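Local atomic coordinates of myosin-2 (Saccharomyces cerevisiae, PDB entry 6IXO), a protein that transports organelles and other cargo along polarized actin cables, pulling on actin with its motor domain and binding cargo receptors through its globular tail, the part present here. Residues E11-L16 / V409-Q414; E21-E26 / P403-I408. All coordinates share one frame; numbering follows the deposited sequence.

Both interactions fasten helix 403-415, at the C-terminal end of the chain, to the two helices that open the tail domain, and their centres lie about 11 Å apart. Interaction 1 sets the later turns of that helix against helix 6-18 through leucine and valine contacts, with an acidic side chain along the border. In interaction 2 the first turn meets helix 20-32, and a buried carboxylate binds backbone amides beside a small apolar patch. Each contact is partly buried and far from the centre of the chain. The two run into each other: Leu13 and Leu16 of the first pack on Ile408 of the second, and Glu12 pairs with Arg407.

Interaction 1 (E11-L16 / V409-Q414); sequences EELYRL and VDLVAQ
Leu411 packs against Glu12, Leu13 and Leu16 in an apolar helix-helix contact near one end of the globular tail domain, where helix 6-18 meets helix 403-415. The all-helical fold here brings together residues almost 400 positions apart, and the short helical segments run roughly antiparallel at 149°, with axes 10.2 Å apart. No hydrogen bond joins them, and the contact rests on side-chain packing. A chi1 of -75° sets CG of Leu411 beside its backbone N; from there the CD1 methyl touches both Glu12 and Leu16. Leu16 crosses Leu411 at about a right angle, CD1 of Leu16 lying 3.8 Å from CD1 of Leu411. Leu13 instead slides past Leu411 in the opposite direction, CG of Leu13 coming within 3.9 Å of CB of Leu411. CD2 of Leu13 also meets CG2 of Val412, at 4.2 Å; helix 53-67 backs the pair, with Glu64 against both side chains and Ile60 against Val412. Glu12 plays a double part. Its extended chain crosses Leu411 at about a right angle with its methylenes, while OE2 makes a salt bridge to NE of Arg407, one turn earlier on the same partner helix. An alanine in place of Glu12 would probably leave Arg407 without this charged mate and uncover one flank of the Leu411 methyls, since only CB would remain beside them. Along that flank, CG of Glu12 approaches CD1 of Leu411 to 3.6 Å, and the carboxylate carbon CD follows at 3.7 Å from the same methyl.

Interaction 2 (E21-E26 / P403-I408); sequences EILNQE and PSTKRI
At the N-terminal end of helix 403-415, Glu26 of helix 20-32 binds the backbone amides of Ser404 and Thr405 with its carboxylate. The two short helical segments stand nearly perpendicular, at 99°, and Glu26 extends toward the first turn of its partner. Each oxygen takes one amide through its syn lone pair. OE2 of Glu26 accepts from N of Ser404 at 2.9 Å with an N-H...O angle of 164°, and OE1 of Glu26 accepts from N of Thr405 at 2.8 Å. A third bond comes from OG1 of Thr405, which meets OE1 of Glu26 on the anti side at 2.8 Å, little out of the carboxylate plane. With chi1 at -60°, OG1 of Thr405 sits beside its own backbone N, and hydroxyl and amide converge on one oxygen. Three bonds thus fix the rotation of the buried carboxylate, and its negative charge is likely to be eased by the positive end of the helix dipole. Pro403, which opens the helix, has no N-H to offer and lays its ring carbon CD against OE2 instead. Ile22 borders the site, its CG2 against OG of Ser404. Beside the polar grip, Leu23 crosses Thr405 at about a right angle and, with Val61 and Met65 of helix 53-67 also against it, reaches tip to tip toward Ile408. There CD2 of Leu23 lies 3.9 Å from CD1 of Ile408, while CD1 of Leu23 comes to 3.5 Å from OG1 of Thr405.

Interaction 1 (E11-L16 / V409-Q414)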
loop_
_atom_site.group_PDB
_atom_site.type_symbol
_atom_site.label_atom_id
_atom_site.label_comp_id
_atom_site.label_asym_id
_atom_site.label_seq_id
_atom_site.Cartn_x
_atom_site.Cartn_y
_atom_site.Cartn_z
ATOM N N GLU A 11 -6.127 29.288 -31.846
ATOM C CA GLU A 11 -6.075 30.525 -31.085
ATOM C C GLU A 11 -6.787 30.372 -29.742
ATOM O O GLU A 11 -6.255 30.766 -28.718
ATOM C CB GLU A 11 -6.702 31.682 -31.835
ATOM C CG GLU A 11 -6.645 32.987 -31.054
ATOM C CD GLU A 11 -6.946 34.194 -31.925
ATOM O OE1 GLU A 11 -7.420 33.997 -33.069
ATOM O OE2 GLU A 11 -6.704 35.334 -31.472
ATOM N N GLU A 12 -8.002 29.837 -29.769
ATOM C CA GLU A 12 -8.776 29.684 -28.531
ATOM C C GLU A 12 -8.035 28.770 -27.566
ATOM O O GLU A 12 -7.984 29.055 -26.364
ATOM C CB GLU A 12 -10.190 29.151 -28.798
ATOM C CG GLU A 12 -11.027 29.022 -27.503
ATOM C CD GLU A 12 -12.506 28.690 -27.704
ATOM O OE1 GLU A 12 -12.945 28.320 -28.824
ATOM O OE2 GLU A 12 -13.239 28.812 -26.704
ATOM N N LEU A 13 -7.445 27.684 -28.071
ATOM C CA LEU A 13 -6.703 26.764 -27.201
ATOM C C LEU A 13 -5.572 27.503 -26.520
ATOM O O LEU A 13 -5.347 27.375 -25.318
ATOM C CB LEU A 13 -6.124 25.587 -27.977
ATOM C CG LEU A 13 -6.907 24.293 -27.979
ATOM C CD1 LEU A 13 -6.276 23.352 -28.993
ATOM C CD2 LEU A 13 -6.944 23.667 -26.539
ATOM N N TYR A 14 -4.870 28.301 -27.324
ATOM C CA TYR A 14 -3.704 29.013 -26.856
ATOM C C TYR A 14 -4.035 29.966 -25.724
ATOM O O TYR A 14 -3.331 30.011 -24.718
ATOM C CB TYR A 14 -3.059 29.801 -28.010
ATOM C CG TYR A 14 -1.742 30.401 -27.612
ATOM C CD1 TYR A 14 -1.675 31.678 -27.059
ATOM C CD2 TYR A 14 -0.558 29.678 -27.757
ATOM C CE1 TYR A 14 -0.466 32.226 -26.675
ATOM C CE2 TYR A 14 0.661 30.224 -27.387
ATOM C CZ TYR A 14 0.697 31.492 -26.838
ATOM O OH TYR A 14 1.900 32.037 -26.460
ATOM N N ARG A 15 -5.091 30.749 -25.894
ATOM C CA ARG A 15 -5.521 31.649 -24.830
ATOM C C ARG A 15 -5.974 30.889 -23.593
ATOM O O ARG A 15 -5.793 31.367 -22.468
ATOM C CB ARG A 15 -6.654 32.547 -25.307
ATOM C CG ARG A 15 -6.307 33.394 -26.518
ATOM C CD ARG A 15 -4.998 34.157 -26.307
ATOM N NE ARG A 15 -4.780 35.191 -27.328
ATOM C CZ ARG A 15 -3.785 36.079 -27.304
ATOM N NH1 ARG A 15 -2.902 36.064 -26.308
ATOM N NH2 ARG A 15 -3.674 36.981 -28.273
ATOM N N LEU A 16 -6.584 29.723 -23.772
ATOM C CA LEU A 16 -6.982 28.947 -22.560
ATOM C C LEU A 16 -5.750 28.473 -21.811
ATOM O O LEU A 16 -5.707 28.471 -20.583
ATOM C CB LEU A 16 -7.874 27.762 -22.926
ATOM C CG LEU A 16 -9.283 28.188 -23.366
ATOM C CD1 LEU A 16 -9.983 27.107 -24.174
ATOM C CD2 LEU A 16 -10.144 28.603 -22.153
ATOM N N VAL A 409 -10.367 20.350 -23.413
ATOM C CA VAL A 409 -10.587 18.981 -23.826
ATOM C C VAL A 409 -11.531 18.892 -25.012
ATOM O O VAL A 409 -11.271 18.126 -25.943
ATOM C CB VAL A 409 -11.106 18.127 -22.635
ATOM C CG1 VAL A 409 -11.504 16.769 -23.112
ATOM C CG2 VAL A 409 -10.016 18.015 -21.600
ATOM N N ASP A 410 -12.592 19.699 -25.026
ATOM C CA ASP A 410 -13.505 19.693 -26.170
ATOM C C ASP A 410 -12.825 20.171 -27.454
ATOM O O ASP A 410 -13.120 19.675 -28.552
ATOM C CB ASP A 410 -14.745 20.564 -25.905
ATOM C CG ASP A 410 -15.619 20.033 -24.755
ATOM O OD1 ASP A 410 -15.403 18.888 -24.289
ATOM O OD2 ASP A 410 -16.533 20.770 -24.320
ATOM N N LEU A 411 -11.944 21.159 -27.329
ATOM C CA LEU A 411 -11.303 21.723 -28.518
ATOM C C LEU A 411 -10.280 20.724 -29.043
ATOM O O LEU A 411 -10.201 20.485 -30.233
ATOM C CB LEU A 411 -10.644 23.065 -28.209
ATOM C CG LEU A 411 -11.582 24.254 -28.037
ATOM C CD1 LEU A 411 -10.822 25.395 -27.412
ATOM C CD2 LEU A 411 -12.211 24.656 -29.370
ATOM N N VAL A 412 -9.506 20.123 -28.145
ATOM C CA VAL A 412 -8.586 19.072 -28.548
ATOM C C VAL A 412 -9.341 17.969 -29.275
ATOM O O VAL A 412 -8.954 17.538 -30.368
ATOM C CB VAL A 412 -7.847 18.468 -27.355
ATOM C CG1 VAL A 412 -7.183 17.175 -27.766
ATOM C CG2 VAL A 412 -6.837 19.464 -26.809
ATOM N N ALA A 413 -10.445 17.540 -28.669
ATOM C CA ALA A 413 -11.281 16.503 -29.257
ATOM C C ALA A 413 -11.776 16.870 -30.664
ATOM O O ALA A 413 -11.905 15.998 -31.514
ATOM C CB ALA A 413 -12.454 16.203 -28.334
ATOM N N GLN A 414 -12.042 18.150 -30.917
ATOM C CA GLN A 414 -12.504 18.580 -32.244
ATOM C C GLN A 414 -11.417 18.458 -33.303
ATOM O O GLN A 414 -11.712 18.215 -34.472
ATOM C CB GLN A 414 -13.008 20.026 -32.221
ATOM C CG GLN A 414 -14.293 20.224 -31.450
ATOM C CD GLN A 414 -14.761 21.665 -31.456
ATOM O OE1 GLN A 414 -14.485 22.417 -32.395
ATOM N NE2 GLN A 414 -15.481 22.057 -30.406
#

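Interaction 2 (E21-E26 / P403-I408)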
loop_
_atom_site.group_PDB
_atom_site.type_symbol
_atom_site.label_atom_id
_atom_site.label_comp_id
_atom_site.label_asym_id
_atom_site.label_seq_id
_atom_site.Cartn_x
_atom_site.Cartn_y
_atom_site.Cartn_z
ATOM N N GLU A 21 -3.456 31.258 -14.377
ATOM C CA GLU A 21 -4.148 31.650 -13.137
ATOM C C GLU A 21 -5.477 30.928 -12.989
ATOM O O GLU A 21 -5.747 30.296 -11.974
ATOM C CB GLU A 21 -4.424 33.145 -13.087
ATOM C CG GLU A 21 -3.297 34.026 -12.621
ATOM C CD GLU A 21 -3.751 35.478 -12.507
ATOM O OE1 GLU A 21 -4.545 35.766 -11.579
ATOM O OE2 GLU A 21 -3.345 36.316 -13.353
ATOM N N ILE A 22 -6.322 31.052 -14.004
ATOM C CA ILE A 22 -7.615 30.385 -13.990
ATOM C C ILE A 22 -7.421 28.880 -14.104
ATOM O O ILE A 22 -8.002 28.115 -13.340
ATOM C CB ILE A 22 -8.519 30.887 -15.128
ATOM C CG1 ILE A 22 -9.044 32.281 -14.790
ATOM C CG2 ILE A 22 -9.659 29.911 -15.375
ATOM C CD1 ILE A 22 -10.029 32.819 -15.801
ATOM N N LEU A 23 -6.586 28.445 -15.041
ATOM C CA LEU A 23 -6.423 27.006 -15.218
ATOM C C LEU A 23 -5.820 26.272 -14.003
ATOM O O LEU A 23 -6.270 25.172 -13.674
ATOM C CB LEU A 23 -5.564 26.731 -16.441
ATOM C CG LEU A 23 -5.442 25.280 -16.901
ATOM C CD1 LEU A 23 -6.803 24.634 -17.020
ATOM C CD2 LEU A 23 -4.722 25.243 -18.284
ATOM N N ASN A 24 -4.790 26.823 -13.370
ATOM C CA ASN A 24 -4.176 26.090 -12.246
ATOM C C ASN A 24 -5.187 25.940 -11.110
ATOM O O ASN A 24 -5.218 24.937 -10.444
ATOM C CB ASN A 24 -2.905 26.784 -11.739
ATOM C CG ASN A 24 -1.745 26.698 -12.729
ATOM O OD1 ASN A 24 -1.731 25.850 -13.618
ATOM N ND2 ASN A 24 -0.763 27.573 -12.564
ATOM N N GLN A 25 -6.026 26.951 -10.917
ATOM C CA GLN A 25 -7.002 26.935 -9.822
ATOM C C GLN A 25 -8.077 25.851 -10.037
ATOM O O GLN A 25 -8.443 25.090 -9.112
ATOM C CB GLN A 25 -7.624 28.332 -9.692
ATOM C CG GLN A 25 -8.327 28.581 -8.370
ATOM C CD GLN A 25 -9.771 28.111 -8.367
ATOM O OE1 GLN A 25 -10.400 27.957 -9.427
ATOM N NE2 GLN A 25 -10.310 27.875 -7.171
ATOM N N GLU A 26 -8.572 25.775 -11.265
ATOM C CA GLU A 26 -9.472 24.705 -11.696
ATOM C C GLU A 26 -8.906 23.354 -11.487
ATOM O O GLU A 26 -9.582 22.464 -10.972
ATOM C CB GLU A 26 -9.809 24.850 -13.203
ATOM C CG GLU A 26 -11.029 25.619 -13.469
ATOM C CD GLU A 26 -11.422 25.639 -14.977
ATOM O OE1 GLU A 26 -11.171 24.636 -15.702
ATOM O OE2 GLU A 26 -11.985 26.658 -15.410
ATOM N N PRO A 403 -14.759 24.739 -16.211
ATOM C CA PRO A 403 -15.083 25.401 -17.489
ATOM C C PRO A 403 -13.925 25.444 -18.493
ATOM O O PRO A 403 -14.093 25.051 -19.656
ATOM C CB PRO A 403 -15.470 26.815 -17.062
ATOM C CG PRO A 403 -15.982 26.648 -15.605
ATOM C CD PRO A 403 -15.164 25.518 -15.022
ATOM N N SER A 404 -12.776 25.944 -18.062
ATOM C CA SER A 404 -11.652 26.090 -18.987
ATOM C C SER A 404 -11.103 24.732 -19.383
ATOM O O SER A 404 -10.792 24.455 -20.542
ATOM C CB SER A 404 -10.537 26.932 -18.352
ATOM O OG SER A 404 -10.896 28.297 -18.379
ATOM N N THR A 405 -11.000 23.863 -18.391
ATOM C CA THR A 405 -10.409 22.573 -18.628
ATOM C C THR A 405 -11.259 21.812 -19.608
ATOM O O THR A 405 -10.745 21.184 -20.527
ATOM C CB THR A 405 -10.277 21.760 -17.301
ATOM O OG1 THR A 405 -9.450 22.484 -16.395
ATOM C CG2 THR A 405 -9.644 20.452 -17.585
ATOM N N LYS A 406 -12.572 21.875 -19.407
ATOM C CA LYS A 406 -13.512 21.193 -20.292
ATOM C C LYS A 406 -13.467 21.790 -21.712
ATOM O O LYS A 406 -13.611 21.078 -22.724
ATOM C CB LYS A 406 -14.926 21.278 -19.723
ATOM C CG LYS A 406 -16.022 20.804 -20.666
ATOM C CD LYS A 406 -17.318 20.566 -19.907
ATOM C CE LYS A 406 -18.555 20.798 -20.767
ATOM N NZ LYS A 406 -18.437 20.171 -22.114
ATOM N N ARG A 407 -13.264 23.096 -21.803
ATOM C CA ARG A 407 -13.244 23.676 -23.172
ATOM C C ARG A 407 -11.990 23.192 -23.906
ATOM O O ARG A 407 -12.035 22.851 -25.092
ATOM C CB ARG A 407 -13.284 25.187 -23.110
ATOM C CG ARG A 407 -13.237 25.824 -24.504
ATOM C CD ARG A 407 -14.426 25.377 -25.359
ATOM N NE ARG A 407 -14.524 26.151 -26.606
ATOM C CZ ARG A 407 -15.268 25.778 -27.635
ATOM N NH1 ARG A 407 -15.988 24.665 -27.559
ATOM N NH2 ARG A 407 -15.308 26.521 -28.733
ATOM N N ILE A 408 -10.872 23.130 -23.176
ATOM C CA ILE A 408 -9.628 22.631 -23.760
ATOM C C ILE A 408 -9.834 21.207 -24.271
ATOM O O ILE A 408 -9.529 20.879 -25.422
ATOM C CB ILE A 408 -8.470 22.653 -22.741
ATOM C CG1 ILE A 408 -8.051 24.092 -22.401
ATOM C CG2 ILE A 408 -7.276 21.874 -23.259
ATOM C CD1 ILE A 408 -7.115 24.195 -21.178
#